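Local coordinates for separin (Saccharomyces cerevisiae, PDB 5U1T), which is a caspase-like cysteine protease that cleaves a cohesin subunit at the onset of anaphase, and so drives chromosome segregation, at residues F193-L198 against S241-Y246; I831-L836 against G857-A862; C328-I333 against R346-T351. All coordinates share one frame; numbering follows the deposited sequence.

Interaction 1: residues F193-L198 against S241-Y246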
loop_
_atom_site.group_PDB
_atom_site.type_symbol
_atom_site.label_atom_id
_atom_site.label_comp_id
_atom_site.label_asym_id
_atom_site.label_seq_id
_atom_site.Cartn_x
_atom_site.Cartn_y
_atom_site.Cartn_z
ATOM N N PHE A 193 -40.556 -54.043 41.734
ATOM C CA PHE A 193 -40.135 -53.032 42.687
ATOM C C PHE A 193 -39.255 -53.629 43.780
ATOM O O PHE A 193 -38.164 -53.106 44.045
ATOM C CB PHE A 193 -41.348 -52.337 43.291
ATOM C CG PHE A 193 -42.036 -51.411 42.335
ATOM C CD1 PHE A 193 -43.026 -51.879 41.484
ATOM C CD2 PHE A 193 -41.681 -50.073 42.266
ATOM C CE1 PHE A 193 -43.656 -51.020 40.584
ATOM C CE2 PHE A 193 -42.313 -49.213 41.371
ATOM C CZ PHE A 193 -43.300 -49.691 40.533
ATOM N N GLY A 194 -39.723 -54.719 44.401
ATOM C CA GLY A 194 -38.923 -55.470 45.358
ATOM C C GLY A 194 -37.498 -55.726 44.884
ATOM O O GLY A 194 -36.538 -55.354 45.552
ATOM N N LEU A 195 -37.365 -56.347 43.717
ATOM C CA LEU A 195 -36.062 -56.622 43.124
ATOM C C LEU A 195 -35.190 -55.370 43.033
ATOM O O LEU A 195 -34.003 -55.397 43.391
ATOM C CB LEU A 195 -36.235 -57.234 41.728
ATOM C CG LEU A 195 -36.726 -58.681 41.623
ATOM C CD1 LEU A 195 -37.319 -58.957 40.254
ATOM C CD2 LEU A 195 -35.582 -59.638 41.889
ATOM N N LYS A 196 -35.775 -54.273 42.549
ATOM C CA LYS A 196 -35.042 -53.021 42.390
ATOM C C LYS A 196 -34.608 -52.446 43.740
ATOM O O LYS A 196 -33.483 -51.956 43.874
ATOM C CB LYS A 196 -35.890 -51.992 41.637
ATOM C CG LYS A 196 -35.174 -50.656 41.389
ATOM C CD LYS A 196 -33.914 -50.849 40.579
ATOM C CE LYS A 196 -34.209 -51.387 39.194
ATOM N NZ LYS A 196 -32.979 -51.492 38.351
ATOM N N PHE A 197 -35.510 -52.503 44.722
ATOM C CA PHE A 197 -35.266 -51.958 46.058
ATOM C C PHE A 197 -34.145 -52.688 46.789
ATOM O O PHE A 197 -33.311 -52.059 47.452
ATOM C CB PHE A 197 -36.544 -52.005 46.900
ATOM C CG PHE A 197 -36.305 -51.865 48.383
ATOM C CD1 PHE A 197 -36.122 -50.617 48.956
ATOM C CD2 PHE A 197 -36.275 -52.985 49.206
ATOM C CE1 PHE A 197 -35.902 -50.491 50.321
ATOM C CE2 PHE A 197 -36.058 -52.860 50.562
ATOM C CZ PHE A 197 -35.876 -51.614 51.122
ATOM N N LEU A 198 -34.141 -54.016 46.687
ATOM C CA LEU A 198 -33.056 -54.812 47.262
ATOM C C LEU A 198 -31.750 -54.444 46.571
ATOM O O LEU A 198 -30.738 -54.194 47.233
ATOM C CB LEU A 198 -33.330 -56.319 47.138
ATOM C CG LEU A 198 -34.538 -56.842 47.921
ATOM C CD1 LEU A 198 -34.664 -58.363 47.830
ATOM C CD2 LEU A 198 -34.476 -56.388 49.371
ATOM N N SER A 241 -35.010 -57.511 32.780
ATOM C CA SER A 241 -34.168 -56.352 33.059
ATOM C C SER A 241 -33.942 -56.186 34.564
ATOM O O SER A 241 -32.797 -56.093 35.021
ATOM C CB SER A 241 -34.792 -55.085 32.461
ATOM O OG SER A 241 -33.891 -53.982 32.485
ATOM N N PHE A 242 -35.033 -56.189 35.329
ATOM C CA PHE A 242 -34.971 -55.971 36.770
ATOM C C PHE A 242 -34.116 -56.993 37.513
ATOM O O PHE A 242 -33.260 -56.622 38.324
ATOM C CB PHE A 242 -36.371 -55.977 37.354
ATOM C CG PHE A 242 -37.088 -54.686 37.189
ATOM C CD1 PHE A 242 -37.824 -54.430 36.048
ATOM C CD2 PHE A 242 -37.026 -53.719 38.174
ATOM C CE1 PHE A 242 -38.492 -53.233 35.895
ATOM C CE2 PHE A 242 -37.688 -52.521 38.023
ATOM C CZ PHE A 242 -38.422 -52.280 36.883
ATOM N N TYR A 243 -34.370 -58.273 37.240
ATOM C CA TYR A 243 -33.668 -59.373 37.896
ATOM C C TYR A 243 -32.179 -59.307 37.583
ATOM O O TYR A 243 -31.348 -59.490 38.472
ATOM C CB TYR A 243 -34.262 -60.729 37.464
ATOM C CG TYR A 243 -33.514 -61.970 37.953
ATOM C CD1 TYR A 243 -32.452 -62.510 37.223
ATOM C CD2 TYR A 243 -33.886 -62.619 39.127
ATOM C CE1 TYR A 243 -31.774 -63.647 37.658
ATOM C CE2 TYR A 243 -33.211 -63.756 39.569
ATOM C CZ TYR A 243 -32.156 -64.267 38.833
ATOM O OH TYR A 243 -31.485 -65.399 39.267
ATOM N N LEU A 244 -31.846 -59.039 36.323
ATOM C CA LEU A 244 -30.452 -58.919 35.920
ATOM C C LEU A 244 -29.721 -57.890 36.773
ATOM O O LEU A 244 -28.623 -58.145 37.253
ATOM C CB LEU A 244 -30.339 -58.544 34.443
ATOM C CG LEU A 244 -30.675 -59.624 33.412
ATOM C CD1 LEU A 244 -30.367 -59.127 32.000
ATOM C CD2 LEU A 244 -29.942 -60.932 33.719
ATOM N N SER A 245 -30.336 -56.728 36.965
ATOM C CA SER A 245 -29.740 -55.689 37.793
ATOM C C SER A 245 -29.696 -56.113 39.257
ATOM O O SER A 245 -28.770 -55.764 39.984
ATOM C CB SER A 245 -30.513 -54.384 37.645
ATOM O OG SER A 245 -30.514 -53.970 36.297
ATOM N N TYR A 246 -30.626 -56.973 39.624
ATOM C CA TYR A 246 -30.683 -57.472 40.974
ATOM C C TYR A 246 -29.608 -58.509 41.153
ATOM O O TYR A 246 -28.902 -58.500 42.143
ATOM C CB TYR A 246 -32.040 -58.093 41.252
ATOM C CG TYR A 246 -32.069 -58.984 42.468
ATOM C CD1 TYR A 246 -32.164 -58.455 43.735
ATOM C CD2 TYR A 246 -32.008 -60.356 42.341
ATOM C CE1 TYR A 246 -32.193 -59.267 44.843
ATOM C CE2 TYR A 246 -32.037 -61.176 43.444
ATOM C CZ TYR A 246 -32.129 -60.626 44.691
ATOM O OH TYR A 246 -32.162 -61.442 45.789
#
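Leu195 lies over Tyr246 where two helices of the N-terminal helical region, 190-203 and 236-250, run nearly parallel. The axes of the two segments are 8.7 Å apart and cross at 24°, with no hydrogen bond between them. The dense part is apolar. Leu195 and Tyr246 cross at about a right angle, with Leu195 CD2 over one face of the ring, 3.9 Å from its centroid and only 23° off the normal, a CH-pi contact. Tyr246 CG, anti to its backbone N (chi1 163°), is the ring atom nearest Leu195 CD2, at 3.6 Å. Leu198, alongside Tyr246 and pointing the same way, puts its CB at the ring edge, 3.9 Å from Tyr246 CE1. Tyr250 stacks on the same tyrosine, whose hydroxyl is hydrogen-bonded to the backbone N of Ile256. Leu195 CD1 also approaches Phe242 CB at 4.3 Å, a longer contact.

The other flank is more polar, and opens toward solvent at partly exposed Ser245. Lys196, itself buried, crosses Phe242 at about a right angle through its aliphatic carbons. The lysine chain bends at chi2 and chi3, and its ammonium forms a salt bridge with Asp160 and a hydrogen bond with Gln199, so its charge is met outside the two segments. Ser245 OG gives a weak hydrogen bond to Ser241 O. Lys196 CE sits 3.8 Å from Phe242 CD2, and Lys196 NZ lies 3.9 Å from Ser245 CB.

Interaction 2: residues I831-L836 against G857-A862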
loop_
_atom_site.group_PDB
_atom_site.type_symbol
_atom_site.label_atom_id
_atom_site.label_comp_id
_atom_site.label_asym_id
_atom_site.label_seq_id
_atom_site.Cartn_x
_atom_site.Cartn_y
_atom_site.Cartn_z
ATOM N N ILE A 831 -1.787 10.057 4.945
ATOM C CA ILE A 831 -1.467 10.080 3.528
ATOM C C ILE A 831 -1.554 11.504 2.998
ATOM O O ILE A 831 -0.680 11.954 2.274
ATOM C CB ILE A 831 -2.390 9.167 2.715
ATOM C CG1 ILE A 831 -2.280 7.725 3.211
ATOM C CG2 ILE A 831 -2.004 9.216 1.248
ATOM C CD1 ILE A 831 -0.922 7.080 2.969
ATOM N N VAL A 832 -2.609 12.210 3.380
ATOM C CA VAL A 832 -2.773 13.600 3.008
ATOM C C VAL A 832 -1.595 14.430 3.511
ATOM O O VAL A 832 -1.025 15.221 2.753
ATOM C CB VAL A 832 -4.103 14.154 3.543
ATOM C CG1 VAL A 832 -4.202 15.646 3.331
ATOM C CG2 VAL A 832 -5.254 13.452 2.855
ATOM N N TYR A 833 -1.202 14.238 4.768
ATOM C CA TYR A 833 -0.062 14.978 5.292
ATOM C C TYR A 833 1.208 14.691 4.494
ATOM O O TYR A 833 1.839 15.614 3.996
ATOM C CB TYR A 833 0.218 14.679 6.768
ATOM C CG TYR A 833 1.485 15.398 7.176
ATOM C CD1 TYR A 833 1.516 16.791 7.212
ATOM C CD2 TYR A 833 2.672 14.706 7.421
ATOM C CE1 TYR A 833 2.666 17.472 7.517
ATOM C CE2 TYR A 833 3.834 15.385 7.725
ATOM C CZ TYR A 833 3.824 16.771 7.771
ATOM O OH TYR A 833 4.968 17.478 8.075
ATOM N N ARG A 834 1.586 13.421 4.388
ATOM C CA ARG A 834 2.825 13.052 3.724
ATOM C C ARG A 834 2.892 13.583 2.303
ATOM O O ARG A 834 3.963 14.027 1.853
ATOM C CB ARG A 834 3.014 11.537 3.699
ATOM C CG ARG A 834 3.348 10.920 5.017
ATOM C CD ARG A 834 4.528 11.590 5.671
ATOM N NE ARG A 834 4.762 11.017 6.986
ATOM C CZ ARG A 834 5.572 9.985 7.219
ATOM N NH1 ARG A 834 6.241 9.431 6.219
ATOM N NH2 ARG A 834 5.722 9.512 8.456
ATOM N N CYS A 835 1.767 13.557 1.599
ATOM C CA CYS A 835 1.755 14.046 0.230
ATOM C C CYS A 835 1.944 15.559 0.193
ATOM O O CYS A 835 2.668 16.080 -0.649
ATOM C CB CYS A 835 0.461 13.674 -0.476
ATOM S SG CYS A 835 0.343 11.960 -0.954
ATOM N N LEU A 836 1.287 16.264 1.107
ATOM C CA LEU A 836 1.445 17.706 1.166
ATOM C C LEU A 836 2.872 18.102 1.565
ATOM O O LEU A 836 3.362 19.148 1.136
ATOM C CB LEU A 836 0.439 18.321 2.137
ATOM C CG LEU A 836 -0.992 18.389 1.596
ATOM C CD1 LEU A 836 -1.954 18.906 2.667
ATOM C CD2 LEU A 836 -1.036 19.242 0.340
ATOM N N GLY A 857 1.024 25.749 4.345
ATOM C CA GLY A 857 -0.140 25.989 5.183
ATOM C C GLY A 857 -1.028 24.755 5.271
ATOM O O GLY A 857 -1.460 24.354 6.361
ATOM N N LYS A 858 -1.296 24.144 4.121
ATOM C CA LYS A 858 -2.082 22.927 4.085
ATOM C C LYS A 858 -1.354 21.820 4.858
ATOM O O LYS A 858 -1.972 21.167 5.706
ATOM C CB LYS A 858 -2.378 22.492 2.644
ATOM C CG LYS A 858 -3.402 23.360 1.930
ATOM C CD LYS A 858 -3.764 22.816 0.565
ATOM C CE LYS A 858 -4.679 23.792 -0.165
ATOM N NZ LYS A 858 -5.077 23.339 -1.525
ATOM N N ALA A 859 -0.053 21.629 4.612
ATOM C CA ALA A 859 0.674 20.546 5.282
ATOM C C ALA A 859 0.635 20.717 6.798
ATOM O O ALA A 859 0.475 19.740 7.542
ATOM C CB ALA A 859 2.105 20.473 4.798
ATOM N N ASN A 860 0.767 21.961 7.247
ATOM C CA ASN A 860 0.763 22.245 8.671
ATOM C C ASN A 860 -0.601 21.987 9.295
ATOM O O ASN A 860 -0.701 21.469 10.403
ATOM C CB ASN A 860 1.184 23.680 8.930
ATOM C CG ASN A 860 2.667 23.880 8.798
ATOM O OD1 ASN A 860 3.428 22.925 8.670
ATOM N ND2 ASN A 860 3.093 25.131 8.842
ATOM N N LYS A 861 -1.654 22.353 8.573
ATOM C CA LYS A 861 -3.011 22.038 8.991
ATOM C C LYS A 861 -3.205 20.536 9.091
ATOM O O LYS A 861 -3.653 20.030 10.116
ATOM C CB LYS A 861 -4.008 22.620 8.005
ATOM C CG LYS A 861 -5.355 22.916 8.606
ATOM C CD LYS A 861 -5.925 24.169 7.958
ATOM C CE LYS A 861 -4.874 25.311 7.957
ATOM N NZ LYS A 861 -5.115 26.333 6.867
ATOM N N ALA A 862 -2.856 19.834 8.015
ATOM C CA ALA A 862 -2.985 18.387 7.932
ATOM C C ALA A 862 -2.331 17.668 9.109
ATOM O O ALA A 862 -2.848 16.661 9.577
ATOM C CB ALA A 862 -2.398 17.891 6.621
#
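An alpha-alpha hairpin made by helices 829-845 and 849-863 brings Leu836 and Tyr833 against Ala859 and Ala862. The axes of the two segments are 8.6 Å apart at their nearest, and their N-to-C directions differ by 151°. Small side chains allow this approach: the CA atoms of Leu836 and Ala859 are 5.1 Å apart. Leu836 points into the gap, its CB 3.8 Å from Ala859 CB. Its CG is anti to the carbonyl carbon (chi1 -75°), and beyond it CD1 lies between the two neighbouring turns, 3.6 Å from Lys858 CB and 4.1 Å from Ala862 CB.

Hairpins of this kind, stacked one after another, are the repeating element of alpha-solenoids, and the packing of helix 872-881 on this one is consistent with such an arrangement; Phe878 of that helix touches both Tyr833 and Asn860. The Tyr833 ring meets the second helix with its edge. The rim atoms CD1 and CE1 face the carbonyl of Ala859, whose oxygen lies near the ring plane, and Tyr833 CD1 is 4.1 Å from Ala862 CB, also at the edge. Phe863 meets the same ring with the planes steeply inclined. On the outer flank the extended chain of Lys858 runs away from Leu836 into solvent, leaving its CB to do the touching, and Val832 CG1 reaches Ala862 CB at 4.4 Å.

Interaction 3: residues C328-I333 against R346-T351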
loop_
_atom_site.group_PDB
_atom_site.type_symbol
_atom_site.label_atom_id
_atom_site.label_comp_id
_atom_site.label_asym_id
_atom_site.label_seq_id
_atom_site.Cartn_x
_atom_site.Cartn_y
_atom_site.Cartn_z
ATOM N N CYS A 328 -39.449 -56.022 15.759
ATOM C CA CYS A 328 -39.856 -56.933 16.825
ATOM C C CYS A 328 -38.668 -57.427 17.640
ATOM O O CYS A 328 -38.692 -57.426 18.872
ATOM C CB CYS A 328 -40.611 -58.144 16.249
ATOM S SG CYS A 328 -42.289 -57.804 15.625
ATOM N N LEU A 329 -37.629 -57.856 16.942
ATOM C CA LEU A 329 -36.460 -58.416 17.602
ATOM C C LEU A 329 -35.741 -57.375 18.452
ATOM O O LEU A 329 -35.423 -57.634 19.612
ATOM C CB LEU A 329 -35.523 -59.029 16.557
ATOM C CG LEU A 329 -34.171 -59.643 16.913
ATOM C CD1 LEU A 329 -34.345 -60.842 17.819
ATOM C CD2 LEU A 329 -33.422 -60.018 15.642
ATOM N N TRP A 330 -35.510 -56.192 17.890
ATOM C CA TRP A 330 -34.696 -55.204 18.582
ATOM C C TRP A 330 -35.470 -54.488 19.672
ATOM O O TRP A 330 -34.873 -53.920 20.589
ATOM C CB TRP A 330 -34.105 -54.206 17.587
ATOM C CG TRP A 330 -32.948 -54.798 16.881
ATOM C CD1 TRP A 330 -32.933 -55.310 15.619
ATOM C CD2 TRP A 330 -31.639 -55.001 17.417
ATOM N NE1 TRP A 330 -31.685 -55.803 15.324
ATOM C CE2 TRP A 330 -30.871 -55.627 16.413
ATOM C CE3 TRP A 330 -31.034 -54.701 18.644
ATOM C CZ2 TRP A 330 -29.522 -55.962 16.598
ATOM C CZ3 TRP A 330 -29.690 -55.031 18.825
ATOM C CH2 TRP A 330 -28.953 -55.658 17.808
ATOM N N SER A 331 -36.794 -54.530 19.590
ATOM C CA SER A 331 -37.597 -53.962 20.653
ATOM C C SER A 331 -37.487 -54.847 21.887
ATOM O O SER A 331 -37.438 -54.348 23.009
ATOM C CB SER A 331 -39.049 -53.804 20.221
ATOM O OG SER A 331 -39.139 -53.169 18.962
ATOM N N THR A 332 -37.424 -56.162 21.684
ATOM C CA THR A 332 -37.289 -57.075 22.817
ATOM C C THR A 332 -35.898 -56.941 23.437
ATOM O O THR A 332 -35.739 -57.124 24.642
ATOM C CB THR A 332 -37.537 -58.558 22.426
ATOM O OG1 THR A 332 -38.742 -58.665 21.664
ATOM C CG2 THR A 332 -37.663 -59.438 23.674
ATOM N N ILE A 333 -34.897 -56.612 22.623
ATOM C CA ILE A 333 -33.539 -56.452 23.143
ATOM C C ILE A 333 -33.479 -55.307 24.152
ATOM O O ILE A 333 -32.949 -55.482 25.253
ATOM C CB ILE A 333 -32.506 -56.209 22.023
ATOM C CG1 ILE A 333 -32.404 -57.445 21.125
ATOM C CG2 ILE A 333 -31.148 -55.867 22.615
ATOM C CD1 ILE A 333 -31.047 -57.668 20.497
ATOM N N ARG A 346 -22.453 -57.225 16.732
ATOM C CA ARG A 346 -22.236 -57.766 15.393
ATOM C C ARG A 346 -23.553 -57.759 14.620
ATOM O O ARG A 346 -23.595 -57.382 13.448
ATOM C CB ARG A 346 -21.662 -59.194 15.441
ATOM C CG ARG A 346 -20.190 -59.310 15.864
ATOM C CD ARG A 346 -19.324 -58.186 15.299
ATOM N NE ARG A 346 -19.094 -57.123 16.280
ATOM C CZ ARG A 346 -18.544 -55.948 15.989
ATOM N NH1 ARG A 346 -18.178 -55.678 14.741
ATOM N NH2 ARG A 346 -18.371 -55.039 16.942
ATOM N N GLN A 347 -24.628 -58.175 15.279
ATOM C CA GLN A 347 -25.922 -58.255 14.615
ATOM C C GLN A 347 -26.413 -56.850 14.304
ATOM O O GLN A 347 -26.956 -56.606 13.223
ATOM C CB GLN A 347 -26.941 -59.012 15.472
ATOM C CG GLN A 347 -27.850 -59.955 14.671
ATOM C CD GLN A 347 -28.825 -59.225 13.748
ATOM O OE1 GLN A 347 -29.574 -58.350 14.184
ATOM N NE2 GLN A 347 -28.819 -59.591 12.469
ATOM N N PHE A 348 -26.203 -55.932 15.247
ATOM C CA PHE A 348 -26.596 -54.541 15.063
ATOM C C PHE A 348 -25.937 -54.000 13.817
ATOM O O PHE A 348 -26.616 -53.651 12.849
ATOM C CB PHE A 348 -26.210 -53.690 16.273
ATOM C CG PHE A 348 -26.553 -52.222 16.128
ATOM C CD1 PHE A 348 -25.658 -51.336 15.553
ATOM C CD2 PHE A 348 -27.761 -51.726 16.588
ATOM C CE1 PHE A 348 -25.968 -49.989 15.431
ATOM C CE2 PHE A 348 -28.067 -50.380 16.465
ATOM C CZ PHE A 348 -27.168 -49.515 15.887
ATOM N N ASP A 349 -24.607 -53.943 13.856
ATOM C CA ASP A 349 -23.805 -53.488 12.730
ATOM C C ASP A 349 -24.306 -54.109 11.435
ATOM O O ASP A 349 -24.446 -53.433 10.427
ATOM C CB ASP A 349 -22.335 -53.824 12.959
ATOM C CG ASP A 349 -21.714 -52.976 14.044
ATOM O OD1 ASP A 349 -22.474 -52.277 14.752
ATOM O OD2 ASP A 349 -20.472 -53.009 14.188
ATOM N N CYS A 350 -24.633 -55.390 11.488
ATOM C CA CYS A 350 -25.152 -56.077 10.320
ATOM C C CYS A 350 -26.565 -55.625 9.945
ATOM O O CYS A 350 -26.852 -55.379 8.774
ATOM C CB CYS A 350 -25.132 -57.581 10.556
ATOM S SG CYS A 350 -25.499 -58.524 9.084
ATOM N N THR A 351 -27.442 -55.517 10.941
ATOM C CA THR A 351 -28.832 -55.136 10.694
ATOM C C THR A 351 -28.898 -53.754 10.071
ATOM O O THR A 351 -29.774 -53.485 9.246
ATOM C CB THR A 351 -29.686 -55.180 11.993
ATOM O OG1 THR A 351 -30.038 -56.537 12.285
ATOM C CG2 THR A 351 -30.977 -54.384 11.847
#
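Trp330 bridges to Gln347, Phe348 and Thr351 in a buried, aromatic-centred contact between two successive helices, 319-336 and 342-357, of the N-terminal helical region. The axes of the segments stay 12.6 Å apart, and the indole spans much of that distance. Trp330 CG is set anti to the carbonyl carbon (chi1 -78°), on a side chain that starts out toward the second helix. The six-membered ring touches that helix at its backbone, with Trp330 CZ2 3.6 Å from Phe348 N, and at a side chain, with Trp330 CH2 3.7 Å from Phe348 CB. The Phe348 ring stands edge-on to the indole face, an edge-to-face (T-shaped) pair with planes at 87° and centroids 5.8 Å apart; CD2 is the phenyl atom over that face. Ile333, from Trp330's own helix, puts its CD1 over the opposite face, so the indole is held between an aromatic edge and a methyl group.

The rim of the indole meets polar atoms. Gln347 OE1 lies near the ring plane, 3.4 Å from Trp330 CZ2, and Thr351 OG1, also near the plane, is 3.5 Å from Trp330 NE1. Thr351 OG1 donates a hydrogen bond to Gln347 OE1 (2.7 Å), while Gln347 NE2 is hydrogen-bonded to Thr309 OG1 on helix 298-313, so both ends of the amide are held. Leu378 of helix 365-384 touches both Trp330 and Phe348. The arrangement is that of an alpha-alpha hairpin, its two roughly antiparallel helices (143° between directions) bridged by a tryptophan laid against Gln347, Phe348 and Thr351.

In the fold
From the N terminus the chain first closes interaction 1, with 42 residues between its segments that include helix 217-225. Interaction 3 follows and is shorter, joining consecutive helices across only 12 residues; interaction 2, much later, spans 20. The three loops lie in series, none nested or crossed. Interactions 1 and 3 are neighbours in the N-terminal helical region, their centres 24 Å apart and nearest atoms about 7 Å, and Leu244 of the first touches Leu338 in the turn closed by the third. Interaction 2 stands apart, its centre 89 Å from interaction 1 and 81 Å from interaction 3, on a later helical hairpin nearer the chain's middle.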